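Local coordinates for protein Epf (Streptococcus pyogenes, PDB 4ES8) that acts as a cell-surface adhesin, attaching to cells through an N-terminal domain that contains a carbohydrate-binding module, at residues A[28-42]-A[76-88]. Residues are numbered along the deposited sequence; the frame is centred on the assembly and turned at random. Where two conformers were deposited one is given.
Sequences FKGTWEVSADGSSGR and SYIKIDKQSIAAR. With ACT (acetate ion), chain E; ACT (acetate ion), chain D.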
loop_
_atom_site.group_PDB
_atom_site.type_symbol
_atom_site.label_atom_id
_atom_site.label_comp_id
_atom_site.label_asym_id
_atom_site.label_seq_id
_atom_site.Cartn_x
_atom_site.Cartn_y
_atom_site.Cartn_z
ATOM N N PHE A 28 4.790 -4.046 11.529
ATOM C CA PHE A 28 6.139 -4.493 11.852
ATOM C C PHE A 28 6.350 -4.426 13.365
ATOM O O PHE A 28 6.593 -3.332 13.892
ATOM C CB PHE A 28 7.188 -3.638 11.095
ATOM C CG PHE A 28 8.619 -4.017 11.391
ATOM C CD1 PHE A 28 9.232 -5.071 10.723
ATOM C CD2 PHE A 28 9.371 -3.295 12.313
ATOM C CE1 PHE A 28 10.572 -5.414 10.992
ATOM C CE2 PHE A 28 10.702 -3.638 12.576
ATOM C CZ PHE A 28 11.295 -4.698 11.915
ATOM N N LYS A 29 6.220 -5.580 14.060
ATOM C CA LYS A 29 6.393 -5.586 15.519
ATOM C C LYS A 29 7.803 -6.027 15.954
ATOM O O LYS A 29 8.073 -6.119 17.152
ATOM C CB LYS A 29 5.321 -6.442 16.195
ATOM C CG LYS A 29 3.937 -5.784 16.177
ATOM C CD LYS A 29 3.659 -5.011 17.445
ATOM C CE LYS A 29 2.270 -4.424 17.416
ATOM N NZ LYS A 29 1.226 -5.442 17.710
ATOM N N GLY A 30 8.696 -6.298 14.996
ATOM C CA GLY A 30 10.076 -6.651 15.290
ATOM C C GLY A 30 10.235 -8.033 15.880
ATOM O O GLY A 30 10.934 -8.216 16.886
ATOM N N THR A 31 9.620 -9.032 15.228
ATOM C CA THR A 31 9.735 -10.394 15.734
ATOM C C THR A 31 9.717 -11.423 14.612
ATOM O O THR A 31 9.006 -11.260 13.590
ATOM C CB THR A 31 8.586 -10.703 16.772
ATOM O OG1 THR A 31 8.766 -12.033 17.276
ATOM C CG2 THR A 31 7.169 -10.570 16.179
ATOM N N TRP A 32 10.441 -12.532 14.866
ATOM C CA TRP A 32 10.441 -13.712 14.000
ATOM C C TRP A 32 9.344 -14.740 14.394
ATOM O O TRP A 32 9.109 -15.680 13.632
ATOM C CB TRP A 32 11.795 -14.438 14.003
ATOM C CG TRP A 32 12.964 -13.600 13.614
ATOM C CD1 TRP A 32 14.123 -13.454 14.319
ATOM C CD2 TRP A 32 13.157 -12.911 12.367
ATOM N NE1 TRP A 32 15.022 -12.692 13.606
ATOM C CE2 TRP A 32 14.449 -12.329 12.408
ATOM C CE3 TRP A 32 12.351 -12.702 11.221
ATOM C CZ2 TRP A 32 14.969 -11.577 11.342
ATOM C CZ3 TRP A 32 12.852 -11.910 10.190
ATOM C CH2 TRP A 32 14.138 -11.345 10.261
ATOM N N GLU A 33 8.757 -14.601 15.601
ATOM C CA GLU A 33 7.729 -15.529 16.095
ATOM C C GLU A 33 6.617 -15.597 15.049
ATOM O O GLU A 33 5.908 -14.624 14.821
ATOM C CB GLU A 33 7.226 -15.075 17.471
ATOM C CG GLU A 33 6.361 -16.162 18.097
ATOM C CD GLU A 33 5.770 -15.804 19.444
ATOM O OE1 GLU A 33 5.825 -14.619 19.843
ATOM O OE2 GLU A 33 5.282 -16.736 20.121
ATOM N N VAL A 34 6.530 -16.728 14.369
ATOM C CA VAL A 34 5.715 -16.888 13.167
ATOM C C VAL A 34 4.242 -16.477 13.390
ATOM O O VAL A 34 3.718 -15.716 12.583
ATOM C CB VAL A 34 5.874 -18.331 12.619
ATOM C CG1 VAL A 34 4.930 -18.622 11.469
ATOM C CG2 VAL A 34 7.317 -18.592 12.195
ATOM N N SER A 35 3.612 -16.939 14.490
ATOM C CA SER A 35 2.205 -16.684 14.832
ATOM C C SER A 35 1.958 -15.293 15.398
ATOM O O SER A 35 0.798 -14.867 15.509
ATOM C CB SER A 35 1.729 -17.706 15.865
ATOM O OG SER A 35 2.296 -17.463 17.146
ATOM N N ALA A 36 3.022 -14.601 15.816
ATOM C CA ALA A 36 2.865 -13.303 16.458
ATOM C C ALA A 36 2.361 -12.242 15.495
ATOM O O ALA A 36 2.783 -12.186 14.329
ATOM C CB ALA A 36 4.186 -12.854 17.065
ATOM N N ASP A 37 1.462 -11.383 15.992
ATOM C CA ASP A 37 0.956 -10.312 15.147
ATOM C C ASP A 37 2.135 -9.389 14.812
ATOM O O ASP A 37 3.016 -9.137 15.643
ATOM C CB ASP A 37 -0.215 -9.572 15.823
ATOM C CG ASP A 37 -0.699 -8.321 15.115
ATOM O OD1 ASP A 37 -1.058 -8.409 13.899
ATOM O OD2 ASP A 37 -0.725 -7.257 15.762
ATOM N N GLY A 38 2.189 -8.996 13.554
ATOM C CA GLY A 38 3.272 -8.131 13.097
ATOM C C GLY A 38 4.607 -8.828 12.918
ATOM O O GLY A 38 5.629 -8.141 12.791
ATOM N N SER A 39 4.636 -10.181 12.910
ATOM C CA SER A 39 5.912 -10.862 12.629
ATOM C C SER A 39 6.319 -10.628 11.162
ATOM O O SER A 39 5.466 -10.280 10.332
ATOM C CB SER A 39 5.819 -12.367 12.895
ATOM O OG SER A 39 4.813 -12.934 12.064
ATOM N N SER A 40 7.624 -10.794 10.871
ATOM C CA SER A 40 8.104 -10.585 9.512
ATOM C C SER A 40 8.553 -11.901 8.898
ATOM O O SER A 40 8.997 -12.791 9.628
ATOM C CB SER A 40 9.259 -9.583 9.498
ATOM O OG SER A 40 8.825 -8.322 9.976
ATOM N N GLY A 41 8.426 -12.008 7.569
ATOM C CA GLY A 41 8.870 -13.183 6.826
ATOM C C GLY A 41 10.369 -13.150 6.599
ATOM O O GLY A 41 10.995 -12.078 6.550
ATOM N N ARG A 42 10.945 -14.330 6.415
ATOM C CA ARG A 42 12.380 -14.506 6.263
ATOM C C ARG A 42 12.556 -15.663 5.280
ATOM O O ARG A 42 11.953 -16.722 5.454
ATOM C CB ARG A 42 13.034 -14.785 7.638
ATOM C CG ARG A 42 12.195 -15.743 8.501
ATOM C CD ARG A 42 12.838 -15.937 9.864
ATOM N NE ARG A 42 11.830 -16.360 10.833
ATOM C CZ ARG A 42 11.744 -17.589 11.336
ATOM N NH1 ARG A 42 12.563 -18.553 10.907
ATOM N NH2 ARG A 42 10.798 -17.883 12.222
ATOM N N SER A 76 23.747 -17.976 6.498
ATOM C CA SER A 76 23.270 -16.635 6.765
ATOM C C SER A 76 22.743 -16.576 8.184
ATOM O O SER A 76 22.322 -17.604 8.745
ATOM C CB SER A 76 22.188 -16.223 5.759
ATOM O OG SER A 76 21.198 -17.241 5.626
ATOM N N TYR A 77 22.839 -15.392 8.795
ATOM C CA TYR A 77 22.219 -15.078 10.070
ATOM C C TYR A 77 21.298 -13.921 9.819
ATOM O O TYR A 77 21.552 -13.124 8.909
ATOM C CB TYR A 77 23.275 -14.693 11.145
ATOM C CG TYR A 77 24.070 -15.861 11.692
ATOM C CD1 TYR A 77 24.929 -16.597 10.873
ATOM C CD2 TYR A 77 24.015 -16.191 13.043
ATOM C CE1 TYR A 77 25.667 -17.675 11.381
ATOM C CE2 TYR A 77 24.762 -17.250 13.563
ATOM C CZ TYR A 77 25.583 -17.986 12.729
ATOM O OH TYR A 77 26.294 -19.053 13.252
ATOM N N ILE A 78 20.252 -13.793 10.630
ATOM C CA ILE A 78 19.273 -12.710 10.482
ATOM C C ILE A 78 19.021 -12.069 11.841
ATOM O O ILE A 78 19.169 -12.734 12.877
ATOM C CB ILE A 78 17.979 -13.244 9.839
ATOM C CG1 ILE A 78 17.334 -14.372 10.690
ATOM C CG2 ILE A 78 18.273 -13.686 8.366
ATOM C CD1 ILE A 78 15.987 -14.887 10.089
ATOM N N LYS A 79 18.620 -10.790 11.845
ATOM C CA LYS A 79 18.417 -10.080 13.117
ATOM C C LYS A 79 17.307 -9.079 12.973
ATOM O O LYS A 79 17.252 -8.343 11.972
ATOM C CB LYS A 79 19.715 -9.373 13.564
ATOM C CG LYS A 79 19.625 -8.618 14.893
ATOM C CD LYS A 79 21.012 -8.063 15.350
ATOM C CE LYS A 79 21.634 -7.039 14.409
ATOM N NZ LYS A 79 20.856 -5.766 14.339
ATOM N N ILE A 80 16.408 -9.063 13.961
ATOM C CA ILE A 80 15.294 -8.130 13.930
ATOM C C ILE A 80 15.133 -7.480 15.289
ATOM O O ILE A 80 15.465 -8.079 16.344
ATOM C CB ILE A 80 13.990 -8.875 13.503
ATOM C CG1 ILE A 80 12.902 -7.920 12.997
ATOM C CG2 ILE A 80 13.460 -9.812 14.624
ATOM C CD1 ILE A 80 11.717 -8.693 12.292
ATOM N N ASP A 81 14.677 -6.242 15.260
ATOM C CA ASP A 81 14.325 -5.555 16.492
ATOM C C ASP A 81 13.187 -4.586 16.174
ATOM O O ASP A 81 12.633 -4.605 15.060
ATOM C CB ASP A 81 15.537 -4.909 17.174
ATOM C CG ASP A 81 16.216 -3.826 16.391
ATOM O OD1 ASP A 81 15.536 -3.176 15.552
ATOM O OD2 ASP A 81 17.417 -3.596 16.627
ATOM N N LYS A 82 12.814 -3.740 17.145
ATOM C CA LYS A 82 11.661 -2.869 17.017
ATOM C C LYS A 82 11.705 -1.952 15.792
ATOM O O LYS A 82 10.651 -1.558 15.311
ATOM C CB LYS A 82 11.525 -2.014 18.304
ATOM C CG LYS A 82 10.183 -1.315 18.473
ATOM C CD LYS A 82 10.209 -0.310 19.631
ATOM C CE LYS A 82 8.985 0.576 19.656
ATOM N NZ LYS A 82 7.740 -0.186 19.943
ATOM N N GLN A 83 12.911 -1.601 15.306
ATOM C CA GLN A 83 13.014 -0.661 14.201
ATOM C C GLN A 83 13.725 -1.197 12.989
ATOM O O GLN A 83 13.648 -0.534 11.955
ATOM C CB GLN A 83 13.788 0.606 14.650
ATOM C CG GLN A 83 13.080 1.391 15.753
ATOM C CD GLN A 83 13.702 2.746 15.969
ATOM O OE1 GLN A 83 14.711 2.887 16.669
ATOM N NE2 GLN A 83 13.101 3.776 15.383
ATOM N N SER A 84 14.431 -2.333 13.081
ATOM C CA SER A 84 15.286 -2.745 11.965
ATOM C C SER A 84 15.251 -4.218 11.665
ATOM O O SER A 84 14.810 -5.033 12.495
ATOM C CB SER A 84 16.739 -2.374 12.278
ATOM O OG SER A 84 17.261 -3.136 13.357
ATOM N N ILE A 85 15.747 -4.576 10.478
ATOM C CA ILE A 85 15.806 -5.966 10.049
ATOM C C ILE A 85 17.080 -6.106 9.222
ATOM O O ILE A 85 17.411 -5.202 8.444
ATOM C CB ILE A 85 14.502 -6.354 9.311
ATOM C CG1 ILE A 85 14.392 -7.859 9.135
ATOM C CG2 ILE A 85 14.294 -5.584 7.970
ATOM C CD1 ILE A 85 12.971 -8.272 8.774
ATOM N N ALA A 86 17.857 -7.162 9.486
ATOM C CA ALA A 86 19.173 -7.278 8.871
ATOM C C ALA A 86 19.559 -8.703 8.549
ATOM O O ALA A 86 19.092 -9.641 9.211
ATOM C CB ALA A 86 20.219 -6.695 9.830
ATOM N N ALA A 87 20.449 -8.840 7.541
ATOM C CA ALA A 87 21.022 -10.127 7.149
ATOM C C ALA A 87 22.528 -10.068 7.232
ATOM O O ALA A 87 23.126 -9.004 6.992
ATOM C CB ALA A 87 20.606 -10.490 5.729
ATOM N N ARG A 88 23.136 -11.211 7.555
ATOM C CA ARG A 88 24.583 -11.382 7.626
ATOM C C ARG A 88 24.930 -12.590 6.796
ATOM O O ARG A 88 24.335 -13.658 7.000
ATOM C CB ARG A 88 25.063 -11.562 9.074
ATOM C CG ARG A 88 26.507 -12.074 9.168
ATOM C CD ARG A 88 27.046 -12.011 10.589
ATOM N NE ARG A 88 27.201 -10.631 11.016
ATOM C CZ ARG A 88 27.436 -10.266 12.270
ATOM N NH1 ARG A 88 27.630 -11.186 13.215
ATOM N NH2 ARG A 88 27.523 -8.983 12.585
HETATM C C ACT E . 27.595 -14.775 14.212
HETATM O O ACT E . 27.965 -15.935 14.496
HETATM O OXT ACT E . 28.115 -14.147 13.259
HETATM C CH3 ACT E . 26.605 -14.108 15.155
HETATM C C ACT D . 11.367 -21.425 12.614
HETATM O O ACT D . 10.396 -20.670 12.832
HETATM O OXT ACT D . 12.332 -21.199 11.863
HETATM C CH3 ACT D . 11.462 -22.777 13.341
HETATM O O HOH W 1 8.092 -2.229 15.923
HETATM O O HOH W 2 16.711 -11.410 15.640
#
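Trp32 reaches out of the 28-42 loop and slots its indole between two isoleucines of strand 76-80. Ile80 CG2 lies over one face, 3.5 Å from the centroid of the five-membered ring, and Ile78 CD1 over the opposite face, 3.8 Å from that of the six-membered ring; both are CH-pi contacts. With CG1 between its backbone N and carbonyl carbon (chi1 59°), Ile78 carries CD1 over the ring and against Arg42 CD. Arg42 CD shares that face of the indole, and its NH2 donates to Trp32 O at 3.1 Å, so one arginine backs the ring and holds the carbonyl of Trp32. Ile85 CD1 comes in obliquely on Trp32 CH2, 3.6 Å away, and Phe101 of strand 97-105 touches both Ile78 and Ile85. A water accepts from Trp32 NE1 and Ile80 N. Phe28 completes the packed part, with CE1 on Ile80 CD1 and its edge turned to the carbonyl oxygens of Lys82 and Ser84.

At the hairpin turn the fit gives way to solvent. No direct hydrogen bond crosses between the segments; here a water donates to Phe28 O and Lys82 O. Exposed Lys82 and Gln83 ride on a turn pinned by Asp81 OD1, which accepts from Gln83 N, Ser84 N and Ser84 OG. The loop leading into strand 41-46 thus packs on the 76-80/84-89 hairpin where their two sheets face each other, consistent with the beta-sandwich expected of a carbohydrate-binding module.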